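Local atomic coordinates of restriction endonuclease PacI (Pseudomonas alcaligenes, PDB entry 3M7K), a protein that cuts double-stranded DNA at a rare eight-base-pair site, as a homodimeric restriction endonuclease with a beta-beta-alpha-metal (HNH) active site. Residues 4-9 against 22-27; 65-69 against 136-142; 89-94 against 104-109. All coordinates share one frame; numbering follows the deposited sequence. Where two conformers were deposited one is given.

Contact 1: residues 4-9 against 22-27; sequences CPRCQR and KMCKGC. With ZN (zinc ion), chain E; PT (platinum (II) ion), chain G; nucleotides of chain B.
Cys4 and Cys7 face Cys24 and Cys27 around one zinc ion, each sulfur lying 2.3 to 2.5 Å from the metal. Around this centre the thiolates collect N-H groups. Cys4 SG, turned anti to its own amide nitrogen (chi1 174°), accepts across the contact from Cys24 N at 3.4 Å and within its own turn from Arg6 N. Cys7 SG takes Arg9 NE, 3.1 Å away and almost in the guanidinium plane, on a nearly straight bond of 170°. The same guanidinium edge turns its NH2 to Cys24 SG, a weak bond, bent to 142°, so one arginine spans a sulfur of each segment. Cys24 SG also accepts from Cys27 N and caps helix 25-40. These donors probably temper the negative charge of the four sulfurs.

Arg6 sets its CG against Cys27 SG, at 3.4 Å, and then bends at chi2 and chi3 toward the DNA. There NH1 gives a 2.7 Å hydrogen bond to OP2 of DG3 of chain B, while C2' of DA2 of chain B lies over one guanidinium face, toward its rim. Replaced by an alanine, the residue would lose the CG packed on Cys27 SG, and the DG3 phosphate would probably be left without this charged mate. Two CxxC pairs, one in a turn and one entering a helix, form a four-cysteine zinc site that places Arg6 on the DNA backbone.

Contact 2: residues 65-69 against 136-142; sequences YCGIS and WHGRGIA. With ZN (zinc ion), chain D.
Ile68 and Trp136 make the close-packed side of this contact. The isoleucine crosses the indole at about a right angle and sets CD1 over one face, 3.9 Å from the centroid of the five-membered ring and only 11° off its normal, a CH-pi contact. With CG1 anti to the backbone nitrogen (chi1 -163°), the same CD1 also meets Ile141 CG2 at 3.7 Å. Cys66 SG comes to the indole differently, in the ring plane at its edge, where Trp136 NE1 gives it a weak hydrogen bond of 3.2 Å. Ile68 N donates to this sulfur as well, and the zinc ion holds it at 2.3 Å.

The chain end is the looser, solvent side. Ala142 points its methyl group away from residues 65-69, and its carboxylate makes the junction: O receives Ser69 N at 2.9 Å, in the carbonyl plane on a lone pair, and OXT receives Ser69 OG, also at 2.9 Å. Ser69 OG additionally caps helix 70-74 through Gly72 N. Gly140, at positive phi, ends helix 122-139 in a Schellman motif. Trp136 thus lies in the second shell of a four-cysteine zinc site, completed by Cys63, Cys109 and Cys112.

Contact 3: residues 89-94 against 104-109; sequences LGVDRS and NARLAC. With MG (magnesium ion), chain F; ZN (zinc ion), chain D; nucleotides of chain C; nucleotides of chain H.
Asp92 and Arg106 sit side by side on the antiparallel hairpin of the beta-beta-alpha-metal motif, as a hydrogen-bonded pair joined by Asp92 N to Arg106 O at 2.7 Å and by the return bond from Arg106 N. Gly90 and Ala108 form the second such pair. The strands 90-93 and 105-108 run at 136° to each other, well short of exactly antiparallel.

Asp92 CB packs 3.8 Å from Ala108 CB, and with CG anti to the backbone nitrogen (chi1 171°) OD1 reaches the magnesium ion at 2.4 Å. With OD1 on the metal and OD2 bonded to Tyr65 OH, the carboxylate is held at both oxygens. Arg106 starts out the same way but bends at chi2, and its guanidinium, its plane turned 55° from the Asp92 carboxylate, leads off to a salt bridge with Asp126. The other face carries Val91, whose CG1 packs 3.9 Å from Ala105 CB, against helix 48-55.

At Gly90, CA lies 3.3 Å from OP2 of DA2 of chain H, where a side chain would collide with the phosphate. Arg93, bent at chi3, gives NH2 to OP1 of DT10 of chain C at 3.0 Å, while Ser96 O receives NH1. Asn113 and two waters share the magnesium ion with Asp92, and the site is completed by O3' of DT10 of chain C, 2.5 Å from the metal.

In the fold
From the N terminus, contact 1 is the first to close, bringing residues 22-27 at the start of helix 25-40 back onto the turn between strands 2-3 and 10-11. The chain then passes through helix 48-55 to residues 65-69, which open contact 2. Before that loop shuts, joining the end of helix 122-139 and the C-terminal tail to the loop before helix 70-74, the hairpin of contact 3 forms and closes entirely within it. Contacts 2 and 3 touch: Ile68 CG2 packs on Cys109 CB, and Cys66 and Cys109 share a zinc ion. Contact 1 remains separate, about 28 Å from contact 2 between centres, on the opposite side of the chain's centre.

Contact 1: residues 4-9 against 22-27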
# COMPACT_ATOMS: atom_id res chain seq x y z
N CYS A 4 -10.67 5.72 32.42
CA CYS A 4 -11.47 5.64 31.18
C CYS A 4 -12.91 5.29 31.52
O CYS A 4 -13.15 4.27 32.17
CB CYS A 4 -10.90 4.61 30.19
SG CYS A 4 -11.93 4.31 28.70
N PRO A 5 -13.87 6.10 31.05
CA PRO A 5 -15.27 5.90 31.44
C PRO A 5 -15.87 4.63 30.82
O PRO A 5 -16.94 4.20 31.24
CB PRO A 5 -15.97 7.15 30.89
CG PRO A 5 -15.13 7.56 29.74
CD PRO A 5 -13.72 7.25 30.13
N ARG A 6 -15.18 4.03 29.85
CA ARG A 6 -15.68 2.84 29.18
C ARG A 6 -15.16 1.53 29.79
O ARG A 6 -15.96 0.65 30.13
CB ARG A 6 -15.42 2.91 27.67
CG ARG A 6 -15.78 1.64 26.92
CD ARG A 6 -17.25 1.59 26.55
NE ARG A 6 -17.43 1.83 25.12
CZ ARG A 6 -18.13 1.03 24.31
NH1 ARG A 6 -18.73 -0.05 24.80
NH2 ARG A 6 -18.24 1.32 23.02
N CYS A 7 -13.83 1.40 29.93
CA CYS A 7 -13.24 0.21 30.56
C CYS A 7 -13.06 0.33 32.08
O CYS A 7 -12.87 -0.68 32.75
CB CYS A 7 -11.89 -0.16 29.92
SG CYS A 7 -10.62 1.11 30.07
N GLN A 8 -13.11 1.56 32.60
CA GLN A 8 -12.89 1.86 34.03
C GLN A 8 -11.43 1.77 34.48
O GLN A 8 -11.14 1.88 35.68
CB GLN A 8 -13.79 1.00 34.95
CG GLN A 8 -15.27 1.01 34.58
CD GLN A 8 -15.93 2.32 34.93
OE1 GLN A 8 -16.45 2.49 36.03
NE2 GLN A 8 -15.91 3.25 33.98
N ARG A 9 -10.51 1.59 33.53
CA ARG A 9 -9.10 1.48 33.89
C ARG A 9 -8.50 2.83 34.24
O ARG A 9 -8.89 3.86 33.68
CB ARG A 9 -8.29 0.83 32.77
CG ARG A 9 -8.59 -0.64 32.55
CD ARG A 9 -7.75 -1.20 31.42
NE ARG A 9 -7.91 -0.42 30.18
CZ ARG A 9 -7.05 -0.44 29.17
NH1 ARG A 9 -5.95 -1.18 29.26
NH2 ARG A 9 -7.26 0.31 28.09
N LYS A 22 -13.55 10.63 24.36
CA LYS A 22 -13.52 10.31 25.79
C LYS A 22 -13.06 8.86 26.06
O LYS A 22 -12.65 8.54 27.18
CB LYS A 22 -14.90 10.54 26.42
CG LYS A 22 -15.36 11.99 26.43
CD LYS A 22 -16.86 12.09 26.70
CE LYS A 22 -17.32 13.54 26.78
NZ LYS A 22 -18.78 13.65 27.09
N MET A 23 -13.17 8.00 25.04
CA MET A 23 -12.70 6.61 25.11
C MET A 23 -11.16 6.51 25.07
O MET A 23 -10.51 7.29 24.38
CB MET A 23 -13.36 5.74 24.00
CG MET A 23 -13.38 6.33 22.55
SD MET A 23 -14.18 5.29 21.22
CE MET A 23 -15.83 5.20 21.93
N CYS A 24 -10.58 5.57 25.82
CA CYS A 24 -9.15 5.31 25.70
C CYS A 24 -8.84 4.59 24.36
O CYS A 24 -9.76 4.11 23.67
CB CYS A 24 -8.63 4.50 26.89
SG CYS A 24 -9.01 2.73 26.85
N LYS A 25 -7.56 4.52 24.00
CA LYS A 25 -7.15 3.91 22.73
C LYS A 25 -7.57 2.43 22.69
O LYS A 25 -7.98 1.93 21.66
CB LYS A 25 -5.64 4.06 22.49
CG LYS A 25 -5.16 5.52 22.24
CD LYS A 25 -3.63 5.61 22.32
CE LYS A 25 -3.09 6.95 21.83
NZ LYS A 25 -1.59 6.97 21.89
N GLY A 26 -7.45 1.73 23.82
CA GLY A 26 -7.82 0.30 23.90
C GLY A 26 -9.29 0.07 23.62
O GLY A 26 -9.67 -0.86 22.87
N CYS A 27 -10.12 0.91 24.21
CA CYS A 27 -11.57 0.80 24.03
C CYS A 27 -11.98 1.14 22.60
O CYS A 27 -12.81 0.44 22.00
CB CYS A 27 -12.32 1.70 25.03
SG CYS A 27 -12.40 1.06 26.74
ZN ZN E . -10.98 2.36 27.99
PT PT G . -13.82 6.69 19.82
P DA B 2 -20.50 2.96 28.07
OP1 DA B 2 -20.40 1.59 28.62
OP2 DA B 2 -19.27 3.65 27.60
O5' DA B 2 -21.55 2.96 26.85
C5' DA B 2 -22.78 2.21 26.92
C4' DA B 2 -23.33 1.90 25.54
O4' DA B 2 -23.81 3.11 24.88
C3' DA B 2 -22.35 1.27 24.55
O3' DA B 2 -23.03 0.27 23.78
C2' DA B 2 -21.89 2.46 23.71
C1' DA B 2 -23.16 3.30 23.64
N9 DA B 2 -22.98 4.74 23.47
C8 DA B 2 -22.15 5.57 24.20
N7 DA B 2 -22.22 6.83 23.84
C5 DA B 2 -23.16 6.83 22.82
C6 DA B 2 -23.69 7.87 22.03
N6 DA B 2 -23.28 9.14 22.18
N1 DA B 2 -24.63 7.56 21.08
C2 DA B 2 -25.01 6.27 20.96
N3 DA B 2 -24.58 5.20 21.65
C4 DA B 2 -23.65 5.55 22.58
P DG B 3 -22.23 -0.85 22.93
OP1 DG B 3 -23.04 -2.10 22.93
OP2 DG B 3 -20.81 -0.88 23.38
O5' DG B 3 -22.30 -0.25 21.46
C5' DG B 3 -23.55 -0.05 20.81
C4' DG B 3 -23.32 0.77 19.56
O4' DG B 3 -23.12 2.17 19.94
C3' DG B 3 -22.08 0.37 18.76
O3' DG B 3 -22.32 0.52 17.37
C2' DG B 3 -21.05 1.39 19.23
C1' DG B 3 -21.97 2.60 19.25
N9 DG B 3 -21.40 3.82 19.82
C8 DG B 3 -20.42 3.94 20.78
N7 DG B 3 -20.12 5.18 21.07
C5 DG B 3 -20.95 5.93 20.23
C6 DG B 3 -21.07 7.33 20.08
O6 DG B 3 -20.44 8.20 20.70
N1 DG B 3 -22.04 7.69 19.13
C2 DG B 3 -22.79 6.79 18.40
N2 DG B 3 -23.67 7.29 17.51
N3 DG B 3 -22.68 5.47 18.53
C4 DG B 3 -21.75 5.11 19.46

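Contact 2: residues 65-69 against 136-142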
# COMPACT_ATOMS: atom_id res chain seq x y z
N TYR A 65 5.91 -5.18 12.08
CA TYR A 65 6.61 -5.26 10.81
C TYR A 65 7.74 -4.26 10.70
O TYR A 65 8.87 -4.66 10.40
CB TYR A 65 5.65 -5.10 9.62
CG TYR A 65 4.66 -6.22 9.57
CD1 TYR A 65 3.30 -6.00 9.79
CD2 TYR A 65 5.11 -7.54 9.36
CE1 TYR A 65 2.39 -7.06 9.75
CE2 TYR A 65 4.21 -8.60 9.33
CZ TYR A 65 2.87 -8.36 9.53
OH TYR A 65 2.00 -9.40 9.50
N CYS A 66 7.47 -2.97 10.92
CA CYS A 66 8.51 -1.95 10.73
C CYS A 66 9.17 -1.49 12.02
O CYS A 66 10.17 -0.78 11.98
CB CYS A 66 7.96 -0.73 9.99
SG CYS A 66 6.78 0.27 10.96
N GLY A 67 8.58 -1.85 13.16
CA GLY A 67 9.19 -1.52 14.46
C GLY A 67 8.89 -0.12 14.94
O GLY A 67 9.31 0.28 16.01
N ILE A 68 8.12 0.65 14.18
CA ILE A 68 7.87 2.02 14.62
C ILE A 68 7.06 2.01 15.94
O ILE A 68 6.18 1.16 16.11
CB ILE A 68 7.17 2.87 13.54
CG1 ILE A 68 7.32 4.36 13.87
CG2 ILE A 68 5.68 2.46 13.38
CD1 ILE A 68 7.00 5.27 12.73
N SER A 69 7.38 2.93 16.84
CA SER A 69 6.66 3.05 18.11
C SER A 69 5.35 3.77 17.84
O SER A 69 5.21 4.48 16.83
CB SER A 69 7.48 3.83 19.13
OG SER A 69 7.59 5.19 18.73
N TRP A 136 12.11 4.98 8.10
CA TRP A 136 11.87 5.70 9.36
C TRP A 136 13.21 6.13 9.99
O TRP A 136 13.39 7.31 10.32
CB TRP A 136 11.06 4.87 10.36
CG TRP A 136 9.69 4.33 9.88
CD1 TRP A 136 9.09 3.18 10.32
CD2 TRP A 136 8.79 4.90 8.91
NE1 TRP A 136 7.89 3.00 9.69
CE2 TRP A 136 7.67 4.04 8.82
CE3 TRP A 136 8.82 6.05 8.12
CZ2 TRP A 136 6.58 4.28 7.96
CZ3 TRP A 136 7.74 6.31 7.26
CH2 TRP A 136 6.64 5.42 7.19
N HIS A 137 14.12 5.16 10.15
CA HIS A 137 15.42 5.44 10.76
C HIS A 137 16.16 6.50 9.95
O HIS A 137 16.90 7.31 10.52
CB HIS A 137 16.25 4.17 10.89
CG HIS A 137 15.73 3.22 11.93
ND1 HIS A 137 15.86 1.85 11.81
CD2 HIS A 137 15.08 3.44 13.09
CE1 HIS A 137 15.31 1.27 12.87
NE2 HIS A 137 14.82 2.21 13.66
N GLY A 138 15.95 6.50 8.63
CA GLY A 138 16.49 7.53 7.75
C GLY A 138 15.90 8.91 8.00
O GLY A 138 16.57 9.93 7.82
N ARG A 139 14.64 8.95 8.43
CA ARG A 139 13.98 10.22 8.75
C ARG A 139 14.22 10.69 10.19
O ARG A 139 13.79 11.78 10.58
CB ARG A 139 12.47 10.11 8.50
CG ARG A 139 12.12 9.92 7.02
CD ARG A 139 10.63 9.93 6.83
NE ARG A 139 10.21 9.45 5.52
CZ ARG A 139 8.94 9.45 5.11
NH1 ARG A 139 7.99 9.91 5.91
NH2 ARG A 139 8.62 8.98 3.91
N GLY A 140 14.89 9.86 10.98
CA GLY A 140 15.11 10.13 12.41
C GLY A 140 13.97 9.73 13.34
O GLY A 140 13.85 10.27 14.44
N ILE A 141 13.15 8.76 12.91
CA ILE A 141 11.99 8.30 13.66
C ILE A 141 12.19 6.87 14.19
O ILE A 141 12.58 5.96 13.45
CB ILE A 141 10.69 8.37 12.81
CG1 ILE A 141 10.39 9.81 12.38
CG2 ILE A 141 9.48 7.82 13.59
CD1 ILE A 141 9.50 9.91 11.16
N ALA A 142 11.92 6.71 15.49
CA ALA A 142 11.94 5.40 16.16
C ALA A 142 10.52 4.96 16.55
O ALA A 142 10.20 3.77 16.67
CB ALA A 142 12.82 5.47 17.41
OXT ALA A 142 9.66 5.80 16.77
ZN ZN D . 4.68 -0.44 10.42

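Contact 3: residues 89-94 against 104-109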
# COMPACT_ATOMS: atom_id res chain seq x y z
N LEU A 89 -1.67 2.31 17.17
CA LEU A 89 -1.36 1.20 16.27
C LEU A 89 -2.51 0.24 16.21
O LEU A 89 -3.24 0.07 17.20
CB LEU A 89 -0.09 0.48 16.73
CG LEU A 89 1.14 1.38 16.83
CD1 LEU A 89 2.32 0.54 17.19
CD2 LEU A 89 1.42 2.16 15.54
N GLY A 90 -2.69 -0.40 15.06
CA GLY A 90 -3.83 -1.28 14.85
C GLY A 90 -3.45 -2.74 14.84
O GLY A 90 -2.34 -3.12 15.25
N VAL A 91 -4.35 -3.56 14.34
CA VAL A 91 -4.20 -5.01 14.42
C VAL A 91 -4.23 -5.66 13.03
O VAL A 91 -5.19 -5.48 12.28
CB VAL A 91 -5.33 -5.63 15.29
CG1 VAL A 91 -5.14 -7.13 15.42
CG2 VAL A 91 -5.39 -4.97 16.68
N ASP A 92 -3.16 -6.39 12.69
CA ASP A 92 -3.08 -7.15 11.45
C ASP A 92 -3.53 -8.59 11.71
O ASP A 92 -3.05 -9.24 12.64
CB ASP A 92 -1.64 -7.20 10.93
CG ASP A 92 -1.47 -8.15 9.77
OD1 ASP A 92 -2.30 -8.07 8.84
OD2 ASP A 92 -0.51 -8.98 9.77
N ARG A 93 -4.45 -9.08 10.89
CA ARG A 93 -4.76 -10.50 10.81
C ARG A 93 -3.65 -11.12 9.95
O ARG A 93 -3.69 -11.01 8.71
CB ARG A 93 -6.15 -10.69 10.21
CG ARG A 93 -7.26 -9.97 11.00
CD ARG A 93 -8.61 -9.96 10.25
NE ARG A 93 -8.60 -9.12 9.04
CZ ARG A 93 -8.46 -9.59 7.79
NH1 ARG A 93 -8.34 -10.90 7.58
NH2 ARG A 93 -8.47 -8.76 6.75
N SER A 94 -2.64 -11.67 10.61
CA SER A 94 -1.44 -12.24 9.98
C SER A 94 -1.77 -12.99 8.69
O SER A 94 -1.28 -12.66 7.61
CB SER A 94 -0.78 -13.27 10.92
OG SER A 94 0.30 -12.66 11.59
N ASN A 104 -3.73 -15.27 15.60
CA ASN A 104 -3.57 -14.63 14.27
C ASN A 104 -3.26 -13.12 14.29
O ASN A 104 -2.95 -12.53 13.25
CB ASN A 104 -4.83 -14.89 13.45
CG ASN A 104 -4.64 -14.61 11.98
OD1 ASN A 104 -3.58 -14.88 11.39
ND2 ASN A 104 -5.67 -14.07 11.36
N ALA A 105 -3.35 -12.51 15.46
CA ALA A 105 -3.18 -11.06 15.59
C ALA A 105 -1.72 -10.68 15.70
O ALA A 105 -0.93 -11.34 16.39
CB ALA A 105 -3.94 -10.55 16.78
N ARG A 106 -1.40 -9.58 15.03
CA ARG A 106 -0.10 -8.98 15.07
C ARG A 106 -0.36 -7.48 15.18
O ARG A 106 -1.24 -6.97 14.48
CB ARG A 106 0.56 -9.31 13.73
CG ARG A 106 1.98 -9.04 13.67
CD ARG A 106 2.68 -10.13 12.89
NE ARG A 106 4.04 -9.70 12.77
CZ ARG A 106 5.00 -10.33 12.13
NH1 ARG A 106 4.77 -11.49 11.52
NH2 ARG A 106 6.20 -9.78 12.10
N LEU A 107 0.38 -6.76 16.02
CA LEU A 107 0.24 -5.31 16.05
C LEU A 107 0.87 -4.75 14.79
O LEU A 107 1.96 -5.19 14.39
CB LEU A 107 0.94 -4.73 17.27
CG LEU A 107 0.50 -3.45 17.95
CD1 LEU A 107 -0.97 -3.46 18.42
CD2 LEU A 107 1.45 -3.23 19.13
N ALA A 108 0.19 -3.81 14.16
CA ALA A 108 0.71 -3.19 12.94
C ALA A 108 0.28 -1.72 12.82
O ALA A 108 -0.87 -1.37 13.11
CB ALA A 108 0.26 -3.97 11.69
N CYS A 109 1.19 -0.86 12.36
CA CYS A 109 0.84 0.52 12.09
C CYS A 109 -0.01 0.53 10.82
O CYS A 109 0.03 -0.44 10.02
CB CYS A 109 2.09 1.41 11.92
SG CYS A 109 3.04 1.22 10.33
MG MG F . -4.03 -6.74 7.91
ZN ZN D . 4.68 -0.44 10.42
P DT C 10 -8.58 -7.69 3.41
OP1 DT C 10 -7.84 -8.91 3.81
OP2 DT C 10 -10.04 -7.55 3.60
O5' DT C 10 -7.92 -6.44 4.16
C5' DT C 10 -6.51 -6.38 4.28
C4' DT C 10 -6.05 -5.03 4.80
O4' DT C 10 -6.52 -4.01 3.90
C3' DT C 10 -6.60 -4.58 6.15
O3' DT C 10 -5.96 -5.26 7.22
C2' DT C 10 -6.28 -3.08 6.08
C1' DT C 10 -6.55 -2.78 4.59
N1 DT C 10 -7.92 -2.18 4.33
C2 DT C 10 -8.01 -0.80 4.13
O2 DT C 10 -7.03 -0.08 4.16
N3 DT C 10 -9.27 -0.31 3.91
C4 DT C 10 -10.44 -1.06 3.88
O4 DT C 10 -11.54 -0.54 3.66
C5 DT C 10 -10.28 -2.49 4.10
C7 DT C 10 -11.48 -3.42 4.08
C6 DT C 10 -9.04 -2.97 4.31
P DA H 2 -6.09 0.61 12.24
OP1 DA H 2 -4.65 0.95 12.19
OP2 DA H 2 -6.60 -0.22 13.36
O5' DA H 2 -7.00 1.91 12.14
C5' DA H 2 -6.45 3.14 11.62
C4' DA H 2 -7.22 4.34 12.15
O4' DA H 2 -8.56 4.33 11.61
C3' DA H 2 -7.41 4.42 13.66
O3' DA H 2 -7.37 5.82 14.07
C2' DA H 2 -8.79 3.80 13.91
C1' DA H 2 -9.54 4.15 12.62
N9 DA H 2 -10.45 3.13 12.09
C8 DA H 2 -10.60 1.82 12.46
N7 DA H 2 -11.51 1.16 11.77
C5 DA H 2 -11.99 2.11 10.88
C6 DA H 2 -12.95 2.05 9.85
N6 DA H 2 -13.63 0.93 9.56
N1 DA H 2 -13.19 3.19 9.14
C2 DA H 2 -12.51 4.30 9.44
N3 DA H 2 -11.57 4.47 10.39
C4 DA H 2 -11.35 3.32 11.07
O HOH W 1 -4.84 -8.85 7.38
O HOH W 2 -2.93 -6.43 5.84